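Local coordinates for cell cycle regulatory protein GcrA (Caulobacter crescentus, PDB 5YIU) that probably regulates cell-cycle transcription by binding promoter DNA through its small helical DNA-binding domain, at residues S13-L18 with K30-V35. Residues are numbered along the deposited sequence; the frame is centred on the assembly and turned at random.
Sequences STLKKL and KQLGGV
Leu32 reaches across to helix 9-21 with both methyl branches, which meet the consecutive residues Thr14 and Leu15. Its CD2 lies 3.9 Å from Thr14 CG2, the two side chains running past one another in opposite senses, while its CD1 approaches Leu15 CD1 more loosely, at 4.4 Å. In Thr14 a chi1 of -65°, measured to OG1, sets CG2 anti to the backbone N and so turns the methyl to the leucine; its hydroxyl OG1 is hydrogen-bonded to the carbonyl of Glu10, a turn earlier in the same helix, so the polar branch is satisfied within its own helix. A second, mixed contact lies toward the surface, where the side chains of Leu18 and Gln31 pass each other at a slant. Here Leu18 CD1 comes to 3.5 Å from Gln31 OE1, a methyl against an amide oxygen at the end of an extended chain. Helix 25-32 ends at Leu32, and Gly33 leaves helical geometry with a positive phi (83°); the carbonyls of Leu32 and Gly33 are hydrogen-bonded by the Arg11 guanidinium from helix 9-21. The contact thus joins the first two helices of a compact three-helix domain of the helix-turn-helix class, with Leu15 also packing against Val40 and Val44 of helix 37-47.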
ATOM      1  N   SER A  13      -4.984  -6.390  -1.796  1.00  8.82           N
ATOM      2  CA  SER A  13      -4.569  -7.371  -2.790  0.57 10.06           C
ATOM      3  C   SER A  13      -3.539  -6.786  -3.750  1.00  9.22           C
ATOM      4  O   SER A  13      -2.546  -7.446  -4.075  1.00 10.15           O
ATOM      5  CB  SER A  13      -5.785  -7.891  -3.554  0.57 11.02           C
ATOM      6  OG  SER A  13      -5.401  -8.768  -4.604  0.57 10.20           O
ATOM      7  N   THR A  14      -3.764  -5.560  -4.191  1.00  9.10           N
ATOM      8  CA  THR A  14      -2.827  -4.875  -5.066  1.00 10.65           C
ATOM      9  C   THR A  14      -1.482  -4.636  -4.380  1.00  9.00           C
ATOM     10  O   THR A  14      -0.421  -4.887  -4.957  1.00 10.43           O
ATOM     11  CB  THR A  14      -3.419  -3.543  -5.534  1.00 10.52           C
ATOM     12  OG1 THR A  14      -4.566  -3.805  -6.353  1.00 16.49           O
ATOM     13  CG2 THR A  14      -2.408  -2.726  -6.324  1.00 14.19           C
ATOM     14  N   LEU A  15      -1.517  -4.148  -3.145  1.00  8.85           N
ATOM     15  CA  LEU A  15      -0.282  -3.900  -2.413  1.00  8.15           C
ATOM     16  C   LEU A  15       0.522  -5.182  -2.276  1.00  9.29           C
ATOM     17  O   LEU A  15       1.741  -5.200  -2.501  1.00  7.68           O
ATOM     18  CB  LEU A  15      -0.595  -3.314  -1.035  1.00  8.80           C
ATOM     19  CG  LEU A  15       0.607  -3.021  -0.124  1.00  9.02           C
ATOM     20  CD1 LEU A  15       0.328  -1.811   0.769  1.00 10.44           C
ATOM     21  CD2 LEU A  15       0.939  -4.223   0.744  1.00 11.43           C
ATOM     22  N   LYS A  16      -0.165  -6.253  -1.894  1.00  7.95           N
ATOM     23  CA  LYS A  16       0.485  -7.535  -1.674  1.00  8.96           C
ATOM     24  C   LYS A  16       1.155  -8.046  -2.949  1.00  8.10           C
ATOM     25  O   LYS A  16       2.333  -8.416  -2.925  1.00  8.15           O
ATOM     26  CB  LYS A  16      -0.530  -8.540  -1.142  1.00 11.84           C
ATOM     27  CG  LYS A  16       0.015  -9.930  -0.911  1.00 20.20           C
ATOM     28  CD  LYS A  16      -1.091 -10.835  -0.399  1.00 25.26           C
ATOM     29  CE  LYS A  16      -0.719 -12.289  -0.567  1.00 32.13           C
ATOM     30  NZ  LYS A  16      -1.809 -13.198  -0.119  1.00 34.07           N
ATOM     31  N   LYS A  17       0.426  -8.049  -4.062  1.00  7.68           N
ATOM     32  CA  LYS A  17       0.973  -8.523  -5.330  0.56  9.18           C
ATOM     33  C   LYS A  17       2.181  -7.703  -5.764  1.00  7.68           C
ATOM     34  O   LYS A  17       3.219  -8.253  -6.130  1.00  7.63           O
ATOM     35  CB  LYS A  17      -0.100  -8.484  -6.423  0.56 10.23           C
ATOM     36  CG  LYS A  17      -1.182  -9.542  -6.285  1.00 16.50           C
ATOM     37  CD  LYS A  17      -2.333  -9.279  -7.252  1.00 20.72           C
ATOM     38  CE  LYS A  17      -3.302 -10.461  -7.307  1.00 27.84           C
ATOM     39  NZ  LYS A  17      -4.322 -10.308  -8.386  0.56 23.80           N
ATOM     40  N   LEU A  18       2.048  -6.385  -5.715  1.00  7.93           N
ATOM     41  CA  LEU A  18       3.123  -5.499  -6.142  1.00  7.96           C
ATOM     42  C   LEU A  18       4.345  -5.596  -5.237  1.00  7.53           C
ATOM     43  O   LEU A  18       5.489  -5.529  -5.702  1.00  7.95           O
ATOM     44  CB  LEU A  18       2.632  -4.057  -6.243  1.00 10.26           C
ATOM     45  CG  LEU A  18       1.533  -3.815  -7.279  1.00  8.82           C
ATOM     46  CD1 LEU A  18       1.182  -2.331  -7.333  1.00 12.97           C
ATOM     47  CD2 LEU A  18       1.924  -4.345  -8.666  1.00 13.36           C
ATOM     48  N   LYS A  30       2.290   5.247  -5.432  1.00 10.95           N
ATOM     49  CA  LYS A  30       1.919   5.973  -6.642  1.00 14.73           C
ATOM     50  C   LYS A  30       0.794   5.249  -7.379  1.00 13.38           C
ATOM     51  O   LYS A  30      -0.160   5.871  -7.843  1.00 16.09           O
ATOM     52  CB  LYS A  30       3.137   6.133  -7.555  1.00 17.30           C
ATOM     53  CG  LYS A  30       2.980   7.163  -8.661  1.00 24.13           C
ATOM     54  CD  LYS A  30       2.713   6.508 -10.003  1.00 44.61           C
ATOM     55  CE  LYS A  30       2.658   7.541 -11.119  1.00 55.82           C
ATOM     56  NZ  LYS A  30       2.376   6.913 -12.440  1.00 54.38           N
ATOM     57  N   GLN A  31       0.896   3.930  -7.476  1.00 11.91           N
ATOM     58  CA  GLN A  31      -0.131   3.161  -8.176  1.00 12.69           C
ATOM     59  C   GLN A  31      -1.460   3.074  -7.417  1.00 13.07           C
ATOM     60  O   GLN A  31      -2.525   3.124  -8.018  1.00 14.95           O
ATOM     61  CB  GLN A  31       0.396   1.775  -8.545  1.00 13.54           C
ATOM     62  CG  GLN A  31       1.563   1.844  -9.519  1.00 17.46           C
ATOM     63  CD  GLN A  31       1.959   0.497 -10.082  1.00 26.86           C
ATOM     64  OE1 GLN A  31       1.133  -0.411 -10.201  1.00 22.79           O
ATOM     65  NE2 GLN A  31       3.234   0.360 -10.431  1.00 25.06           N
ATOM     66  N   LEU A  32      -1.408   2.961  -6.095  1.00 11.18           N
ATOM     67  CA  LEU A  32      -2.628   2.934  -5.297  1.00 11.80           C
ATOM     68  C   LEU A  32      -3.329   4.285  -5.312  1.00 11.95           C
ATOM     69  O   LEU A  32      -4.551   4.363  -5.441  1.00 14.26           O
ATOM     70  CB  LEU A  32      -2.297   2.563  -3.853  1.00 10.40           C
ATOM     71  CG  LEU A  32      -1.872   1.124  -3.567  1.00  8.96           C
ATOM     72  CD1 LEU A  32      -1.353   1.035  -2.145  1.00  9.89           C
ATOM     73  CD2 LEU A  32      -3.052   0.178  -3.776  1.00 13.52           C
ATOM     74  N   GLY A  33      -2.544   5.345  -5.168  1.00 11.49           N
ATOM     75  CA  GLY A  33      -3.081   6.694  -5.133  1.00 12.88           C
ATOM     76  C   GLY A  33      -3.584   7.088  -3.758  1.00  9.13           C
ATOM     77  O   GLY A  33      -4.094   6.247  -3.014  1.00 11.94           O
ATOM     78  N   GLY A  34      -3.439   8.368  -3.419  1.00 11.25           N
ATOM     79  CA  GLY A  34      -3.970   8.898  -2.175  1.00 13.02           C
ATOM     80  C   GLY A  34      -3.368   8.341  -0.894  1.00 12.48           C
ATOM     81  O   GLY A  34      -3.980   8.415   0.163  1.00 12.30           O
ATOM     82  N   VAL A  35      -2.171   7.776  -0.984  1.00 11.41           N
ATOM     83  CA  VAL A  35      -1.500   7.211   0.182  1.00 13.50           C
ATOM     84  C   VAL A  35      -0.003   7.445   0.005  1.00  9.79           C
ATOM     85  O   VAL A  35       0.487   7.515  -1.125  1.00 12.12           O
ATOM     86  CB  VAL A  35      -1.835   5.690   0.335  1.00 10.95           C
ATOM     87  CG1 VAL A  35      -1.307   4.885  -0.853  1.00 10.81           C
ATOM     88  CG2 VAL A  35      -1.310   5.120   1.642  1.00 10.24           C
TER